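Local coordinates for protein tannase (PDB 3WA7) that hydrolyses the galloyl ester bonds of tannins to release gallic acid, as an esterase of the alpha/beta-hydrolase fold, at residues G96-Q99 against Q100-R104; T267-Q271 against L272-A276; N395-S398 against Y399-T402. One frame throughout, in Å; residues are numbered along the deposited sequence.

Contact 1: G96-Q99 against Q100-R104; sequences GTIQ and QALKR
Gln-100 lies one turn after Gly-96, and the first atoms of its side chain pass beside the backbone carbonyl oxygen of that glycine. Its CB is 3.6 Å from Gly-96 O, and CG comes closer, 3.4 Å from the same oxygen. CG is placed anti to its own carbonyl carbon (chi1 -67°), which lays it beside the backbone N that donates to Gly-96 O. At CD the chain has bent (chi2 -58°), and the amide turns back towards the preceding residue. There its NE2 donates to a water at 2.9 Å, and the same water donates to Gln-99 OE1. Along its way the side chain also packs on Val-19 and on Leu-457 and Phe-461 of helix 457-468. Two neighbouring glutamines, one offering N-H and the other a carbonyl oxygen, suit such a bridge on a partly exposed surface; the other end of the Gln-99 amide, NE2, is bonded to Pro-86 O. The stretch belongs to helix 95-103 of a beta-alpha-beta crossover, in which it connects the neighbouring parallel strands 69-72 and 107-111 of the central sheet. Regular i to i+4 bonds hold it, such as Leu-102 N to Ile-98 O at 2.9 Å. The buried flank is apolar: Ile-98 CG2 and Leu-102 CD1 are 4.1 Å apart, with the two side chains lying side by side and pointing the same way. Leu-102 CG sits only 3.3 Å from Ile-98 O, and Leu-102 also packs on Ile-24 and Tyr-26 of strand 22-33. The short side chain of Ala-101 suits the buried flank where it meets Tyr-106. Thr-97 hands its hydroxyl to Asp-454, while Arg-104, at the end of the stretch, reaches away to a salt bridge with Asp-465.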
loop_
_atom_site.group_PDB
_atom_site.type_symbol
_atom_site.label_atom_id
_atom_site.label_comp_id
_atom_site.label_asym_id
_atom_site.label_seq_id
_atom_site.Cartn_x
_atom_site.Cartn_y
_atom_site.Cartn_z
ATOM N N GLY A 96 0.912 10.501 -14.072
ATOM C CA GLY A 96 0.550 9.763 -15.270
ATOM C C GLY A 96 -0.713 8.951 -15.072
ATOM O O GLY A 96 -1.546 8.840 -15.969
ATOM N N THR A 97 -0.856 8.373 -13.887
ATOM C CA THR A 97 -2.034 7.580 -13.582
ATOM C C THR A 97 -3.270 8.471 -13.559
ATOM O O THR A 97 -4.327 8.085 -14.054
ATOM C CB THR A 97 -1.878 6.876 -12.228
ATOM O OG1 THR A 97 -0.768 5.975 -12.300
ATOM C CG2 THR A 97 -3.142 6.103 -11.872
ATOM N N ILE A 98 -3.139 9.667 -12.989
ATOM C CA ILE A 98 -4.270 10.587 -12.939
ATOM C C ILE A 98 -4.652 10.994 -14.363
ATOM O O ILE A 98 -5.831 11.080 -14.699
ATOM C CB ILE A 98 -3.939 11.849 -12.109
ATOM C CG1 ILE A 98 -3.655 11.448 -10.657
ATOM C CG2 ILE A 98 -5.108 12.830 -12.164
ATOM C CD1 ILE A 98 -3.300 12.617 -9.744
ATOM N N GLN A 99 -3.649 11.243 -15.200
ATOM C CA GLN A 99 -3.908 11.616 -16.584
ATOM C C GLN A 99 -4.742 10.533 -17.268
ATOM O O GLN A 99 -5.770 10.818 -17.883
ATOM C CB GLN A 99 -2.589 11.802 -17.335
ATOM C CG GLN A 99 -1.811 13.041 -16.929
ATOM C CD GLN A 99 -0.469 13.130 -17.627
ATOM O OE1 GLN A 99 -0.225 12.434 -18.613
ATOM N NE2 GLN A 99 0.408 13.994 -17.125
ATOM N N GLN A 100 -4.293 9.288 -17.150
ATOM C CA GLN A 100 -4.991 8.163 -17.760
ATOM C C GLN A 100 -6.369 7.936 -17.149
ATOM O O GLN A 100 -7.306 7.525 -17.836
ATOM C CB GLN A 100 -4.147 6.891 -17.626
ATOM C CG GLN A 100 -2.857 6.912 -18.438
ATOM C CD GLN A 100 -3.106 7.119 -19.918
ATOM O OE1 GLN A 100 -3.979 6.481 -20.507
ATOM N NE2 GLN A 100 -2.331 8.008 -20.532
ATOM N N ALA A 101 -6.490 8.205 -15.853
ATOM C CA ALA A 101 -7.759 8.029 -15.155
ATOM C C ALA A 101 -8.802 9.011 -15.688
ATOM O O ALA A 101 -9.958 8.652 -15.891
ATOM C CB ALA A 101 -7.561 8.234 -13.653
ATOM N N LEU A 102 -8.383 10.250 -15.914
ATOM C CA LEU A 102 -9.284 11.275 -16.433
ATOM C C LEU A 102 -9.742 10.886 -17.834
ATOM O O LEU A 102 -10.913 11.036 -18.186
ATOM C CB LEU A 102 -8.571 12.628 -16.465
ATOM C CG LEU A 102 -8.312 13.226 -15.080
ATOM C CD1 LEU A 102 -7.388 14.433 -15.191
ATOM C CD2 LEU A 102 -9.645 13.608 -14.442
ATOM N N LYS A 103 -8.803 10.379 -18.624
ATOM C CA LYS A 103 -9.083 9.942 -19.986
ATOM C C LYS A 103 -10.085 8.785 -19.962
ATOM O O LYS A 103 -10.909 8.637 -20.869
ATOM C CB LYS A 103 -7.776 9.498 -20.658
ATOM C CG LYS A 103 -7.917 9.056 -22.107
ATOM C CD LYS A 103 -6.553 8.753 -22.709
ATOM C CE LYS A 103 -6.658 8.340 -24.171
ATOM N NZ LYS A 103 -7.442 7.083 -24.333
ATOM N N ARG A 104 -10.014 7.978 -18.906
ATOM C CA ARG A 104 -10.890 6.822 -18.734
ATOM C C ARG A 104 -12.269 7.203 -18.186
ATOM O O ARG A 104 -13.160 6.357 -18.094
ATOM C CB ARG A 104 -10.231 5.816 -17.788
ATOM C CG ARG A 104 -10.863 4.438 -17.784
ATOM C CD ARG A 104 -10.402 3.620 -18.982
ATOM N NE ARG A 104 -10.771 2.214 -18.846
ATOM C CZ ARG A 104 -10.104 1.210 -19.404
ATOM N NH1 ARG A 104 -9.027 1.452 -20.140
ATOM N NH2 ARG A 104 -10.506 -0.040 -19.217
HETATM O O HOH W 1 -0.241 9.690 -19.385
#

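Contact 2: T267-Q271 against L272-A276; sequences TYLNQ and LQLTA
Tyr-268 and Leu-272 pack together at the C-terminal end of helix 252-271, which finishes much like a Schellman motif. Gln-273 takes positive phi and its N bonds to Asn-270 O at 3.2 Å, but a water spans Leu-274 N and Leu-269 O where that motif would have a direct bond. The tight side is apolar. Leu-272 CG stands 4.1 Å above one face of the Tyr-268 ring, nearer its margin than its centre, and both methyls, Leu-272 CD1 and CD2, reach the phenol end, each 3.9 Å from Tyr-268 CZ. The ring also stacks with His-211, and its OH bonds to Asn-208 ND2. Leu-269 CD2 meets Leu-274 CD1 at 4.0 Å, the two side chains at about a right angle; helices 291-309 and 425-436 pack against this group. With an alanine for Tyr-268, Leu-272 would probably lose the ring it lies against, Asn-208 its hydroxyl partner and His-211 its stacked neighbour. The loose side carries the exposed Gln-271 and Gln-273. Gln-271 spends its NE2 on the helix: with CG between backbone N and carbonyl carbon (chi1 61°), NE2 donates to Tyr-268 O at 2.9 Å, in the carbonyl plane and on a lone pair, and lies 3.4 Å from Leu-272 CD2.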
loop_
_atom_site.group_PDB
_atom_site.type_symbol
_atom_site.label_atom_id
_atom_site.label_comp_id
_atom_site.label_asym_id
_atom_site.label_seq_id
_atom_site.Cartn_x
_atom_site.Cartn_y
_atom_site.Cartn_z
ATOM N N THR A 267 4.570 -20.545 13.744
ATOM C CA THR A 267 3.504 -20.464 14.728
ATOM C C THR A 267 2.494 -19.390 14.347
ATOM O O THR A 267 1.286 -19.610 14.414
ATOM C CB THR A 267 4.075 -20.171 16.120
ATOM O OG1 THR A 267 4.962 -21.235 16.486
ATOM C CG2 THR A 267 2.958 -20.069 17.153
ATOM N N TYR A 268 2.996 -18.227 13.953
ATOM C CA TYR A 268 2.130 -17.131 13.544
ATOM C C TYR A 268 1.280 -17.549 12.344
ATOM O O TYR A 268 0.055 -17.406 12.347
ATOM C CB TYR A 268 2.963 -15.904 13.163
ATOM C CG TYR A 268 2.141 -14.842 12.469
ATOM C CD1 TYR A 268 1.133 -14.159 13.146
ATOM C CD2 TYR A 268 2.331 -14.563 11.114
ATOM C CE1 TYR A 268 0.329 -13.224 12.491
ATOM C CE2 TYR A 268 1.536 -13.635 10.452
ATOM C CZ TYR A 268 0.537 -12.968 11.145
ATOM O OH TYR A 268 -0.252 -12.047 10.489
ATOM N N LEU A 269 1.938 -18.061 11.312
ATOM C CA LEU A 269 1.236 -18.482 10.106
ATOM C C LEU A 269 0.172 -19.532 10.420
ATOM O O LEU A 269 -0.984 -19.402 10.010
ATOM C CB LEU A 269 2.241 -19.019 9.077
ATOM C CG LEU A 269 1.786 -19.359 7.648
ATOM C CD1 LEU A 269 1.073 -20.704 7.620
ATOM C CD2 LEU A 269 0.899 -18.241 7.110
ATOM N N ASN A 270 0.549 -20.568 11.161
ATOM C CA ASN A 270 -0.404 -21.620 11.488
ATOM C C ASN A 270 -1.628 -21.131 12.258
ATOM O O ASN A 270 -2.745 -21.576 11.998
ATOM C CB ASN A 270 0.280 -22.736 12.284
ATOM C CG ASN A 270 1.284 -23.508 11.454
ATOM O OD1 ASN A 270 1.295 -23.411 10.226
ATOM N ND2 ASN A 270 2.130 -24.293 12.120
ATOM N N GLN A 271 -1.429 -20.215 13.199
ATOM C CA GLN A 271 -2.555 -19.732 13.993
ATOM C C GLN A 271 -3.518 -18.826 13.233
ATOM O O GLN A 271 -4.607 -18.535 13.721
ATOM C CB GLN A 271 -2.055 -19.050 15.275
ATOM C CG GLN A 271 -1.178 -17.831 15.078
ATOM C CD GLN A 271 -1.976 -16.549 14.967
ATOM O OE1 GLN A 271 -2.784 -16.228 15.844
ATOM N NE2 GLN A 271 -1.750 -15.804 13.896
ATOM N N LEU A 272 -3.132 -18.393 12.034
ATOM C CA LEU A 272 -4.010 -17.547 11.223
ATOM C C LEU A 272 -5.167 -18.379 10.680
ATOM O O LEU A 272 -6.224 -17.850 10.338
ATOM C CB LEU A 272 -3.251 -16.936 10.040
ATOM C CG LEU A 272 -2.268 -15.796 10.323
ATOM C CD1 LEU A 272 -1.605 -15.372 9.017
ATOM C CD2 LEU A 272 -3.002 -14.618 10.950
ATOM N N GLN A 273 -4.950 -19.686 10.595
ATOM C CA GLN A 273 -5.963 -20.592 10.085
ATOM C C GLN A 273 -6.386 -20.233 8.664
ATOM O O GLN A 273 -7.575 -20.242 8.347
ATOM C CB GLN A 273 -7.193 -20.590 11.002
ATOM C CG GLN A 273 -6.910 -21.044 12.426
ATOM C CD GLN A 273 -6.224 -22.393 12.481
ATOM O OE1 GLN A 273 -6.676 -23.356 11.862
ATOM N NE2 GLN A 273 -5.128 -22.471 13.227
ATOM N N LEU A 274 -5.416 -19.897 7.815
ATOM C CA LEU A 274 -5.718 -19.582 6.423
ATOM C C LEU A 274 -6.197 -20.902 5.844
ATOM O O LEU A 274 -5.677 -21.956 6.201
ATOM C CB LEU A 274 -4.466 -19.116 5.679
ATOM C CG LEU A 274 -3.772 -17.851 6.185
ATOM C CD1 LEU A 274 -2.557 -17.563 5.313
ATOM C CD2 LEU A 274 -4.741 -16.680 6.153
ATOM N N THR A 275 -7.178 -20.859 4.954
ATOM C CA THR A 275 -7.701 -22.098 4.397
ATOM C C THR A 275 -7.742 -22.150 2.884
ATOM O O THR A 275 -7.748 -21.121 2.203
ATOM C CB THR A 275 -9.128 -22.366 4.910
ATOM O OG1 THR A 275 -9.999 -21.326 4.456
ATOM C CG2 THR A 275 -9.151 -22.396 6.429
ATOM N N ALA A 276 -7.764 -23.372 2.365
ATOM C CA ALA A 276 -7.848 -23.597 0.933
ATOM C C ALA A 276 -9.334 -23.478 0.615
ATOM O O ALA A 276 -10.161 -23.462 1.527
ATOM C CB ALA A 276 -7.342 -24.987 0.590
HETATM O O HOH W 2 -2.717 -20.685 8.182
#

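Contact 3: N395-S398 against Y399-T402; sequences NPLS and YLTT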
loop_
_atom_site.group_PDB
_atom_site.type_symbol
_atom_site.label_atom_id
_atom_site.label_comp_id
_atom_site.label_asym_id
_atom_site.label_seq_id
_atom_site.Cartn_x
_atom_site.Cartn_y
_atom_site.Cartn_z
ATOM N N ASN A 395 -3.430 -2.292 11.146
ATOM C CA ASN A 395 -3.149 -3.515 10.399
ATOM C C ASN A 395 -4.453 -3.894 9.692
ATOM O O ASN A 395 -5.449 -4.208 10.343
ATOM C CB ASN A 395 -2.730 -4.641 11.353
ATOM C CG ASN A 395 -2.271 -5.894 10.617
ATOM O OD1 ASN A 395 -2.590 -6.093 9.445
ATOM N ND2 ASN A 395 -1.530 -6.755 11.312
ATOM N N PRO A 396 -4.470 -3.855 8.351
ATOM C CA PRO A 396 -5.687 -4.204 7.611
ATOM C C PRO A 396 -6.282 -5.555 8.016
ATOM O O PRO A 396 -7.499 -5.716 8.064
ATOM C CB PRO A 396 -5.218 -4.195 6.156
ATOM C CG PRO A 396 -4.145 -3.151 6.158
ATOM C CD PRO A 396 -3.385 -3.477 7.428
ATOM N N LEU A 397 -5.417 -6.520 8.312
ATOM C CA LEU A 397 -5.859 -7.858 8.688
ATOM C C LEU A 397 -6.766 -7.911 9.917
ATOM O O LEU A 397 -7.646 -8.768 10.004
ATOM C CB LEU A 397 -4.645 -8.762 8.925
ATOM C CG LEU A 397 -3.624 -8.910 7.794
ATOM C CD1 LEU A 397 -2.585 -9.947 8.204
ATOM C CD2 LEU A 397 -4.311 -9.335 6.502
ATOM N N SER A 398 -6.544 -7.004 10.864
ATOM C CA SER A 398 -7.327 -6.961 12.094
ATOM C C SER A 398 -8.831 -6.898 11.850
ATOM O O SER A 398 -9.615 -7.473 12.601
ATOM C CB SER A 398 -6.913 -5.749 12.936
ATOM O OG SER A 398 -5.556 -5.841 13.324
ATOM N N TYR A 399 -9.228 -6.201 10.793
ATOM C CA TYR A 399 -10.641 -6.034 10.478
ATOM C C TYR A 399 -11.275 -7.231 9.782
ATOM O O TYR A 399 -12.495 -7.294 9.638
ATOM C CB TYR A 399 -10.828 -4.768 9.642
ATOM C CG TYR A 399 -10.267 -3.551 10.333
ATOM C CD1 TYR A 399 -8.924 -3.198 10.188
ATOM C CD2 TYR A 399 -11.055 -2.802 11.204
ATOM C CE1 TYR A 399 -8.382 -2.133 10.898
ATOM C CE2 TYR A 399 -10.521 -1.736 11.917
ATOM C CZ TYR A 399 -9.188 -1.407 11.763
ATOM O OH TYR A 399 -8.658 -0.357 12.471
ATOM N N LEU A 400 -10.452 -8.184 9.361
ATOM C CA LEU A 400 -10.959 -9.375 8.690
ATOM C C LEU A 400 -11.161 -10.507 9.697
ATOM O O LEU A 400 -11.903 -11.453 9.437
ATOM C CB LEU A 400 -9.988 -9.821 7.591
ATOM C CG LEU A 400 -9.582 -8.753 6.569
ATOM C CD1 LEU A 400 -8.613 -9.353 5.554
ATOM C CD2 LEU A 400 -10.818 -8.206 5.867
ATOM N N THR A 401 -10.505 -10.400 10.848
ATOM C CA THR A 401 -10.617 -11.422 11.886
ATOM C C THR A 401 -11.647 -11.055 12.953
ATOM O O THR A 401 -12.237 -11.932 13.581
ATOM C CB THR A 401 -9.259 -11.669 12.574
ATOM O OG1 THR A 401 -8.780 -10.446 13.146
ATOM C CG2 THR A 401 -8.239 -12.178 11.567
ATOM N N THR A 402 -11.854 -9.756 13.155
ATOM C CA THR A 402 -12.818 -9.273 14.140
ATOM C C THR A 402 -13.690 -8.204 13.495
ATOM O O THR A 402 -13.184 -7.328 12.796
ATOM C CB THR A 402 -12.110 -8.655 15.364
ATOM O OG1 THR A 402 -11.274 -9.640 15.985
ATOM C CG2 THR A 402 -13.135 -8.160 16.379
#
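This is a local helix-capping contact in the connection that runs from helix 388-393 to strand 410-414 of the central sheet of the alpha/beta-hydrolase fold: the turn Asn-395 to Ser-398 leads straight into the short helix 398-401, and its carbonyls receive the N-H groups of Tyr-399 to Thr-402. It begins with an Asx turn, Asn-395 OD1 accepting from Leu-397 N at 3.1 Å, with the donor above the carbonyl plane. Asparagine suits the place because it offers an acceptor, OD1, for the cap and a donor, ND2, for Glu-210 OE2 and Asn-208 OD1. Pro-396, which has no N-H to satisfy, fits the first turn and packs on helix 164-174. The backbone bonds open as i to i+3, such as Leu-400 N to Leu-397 O at 2.9 Å, and pass to i to i+4, first with a weak bond from Thr-401 N to the same oxygen. On the buried side Tyr-399 turns its ring back along the turn, CG being anti to the carbonyl carbon (chi1 -56°). Pro-396 O lies at the ring edge, in its plane, 3.6 Å from Tyr-399 CD1, and the hydroxyl goes to Ala-393 O. Leu-397 and Leu-400 pack on helix 425-436, Leu-397 CD2 4.4 Å from Leu-400 CD1. The short hydroxyl side chain of Ser-398 is bonded through OG to Gln-392 O. Its carbonyl is gripped twice, and both donors come from the same face of its plane: Thr-402 N at 3.2 Å, and Thr-401 OG1, set between its own backbone N and carbonyl carbon (chi1 58°), at 3.1 Å.

From the N terminus the three contacts come in series; none nests in or crosses another, and each joins adjoining segments of the chain, so none closes a long loop. Contact 1 lies within the crossover helix between strands 69-72 and 107-111. Contact 2 ends helix 252-271, and contact 3 starts helix 398-401. Contact 1 stands apart, its centre about 39 Å from that of contact 2 and 32 Å from that of contact 3, on the opposite side of the molecule's centre. Contacts 2 and 3 touch, Tyr-268 OH lying 3.9 Å from Leu-397 CD1; Asn-208 bonds to both Tyr-268 and Asn-395, and Ile-429 of helix 425-436 meets both Leu-272 and Leu-397.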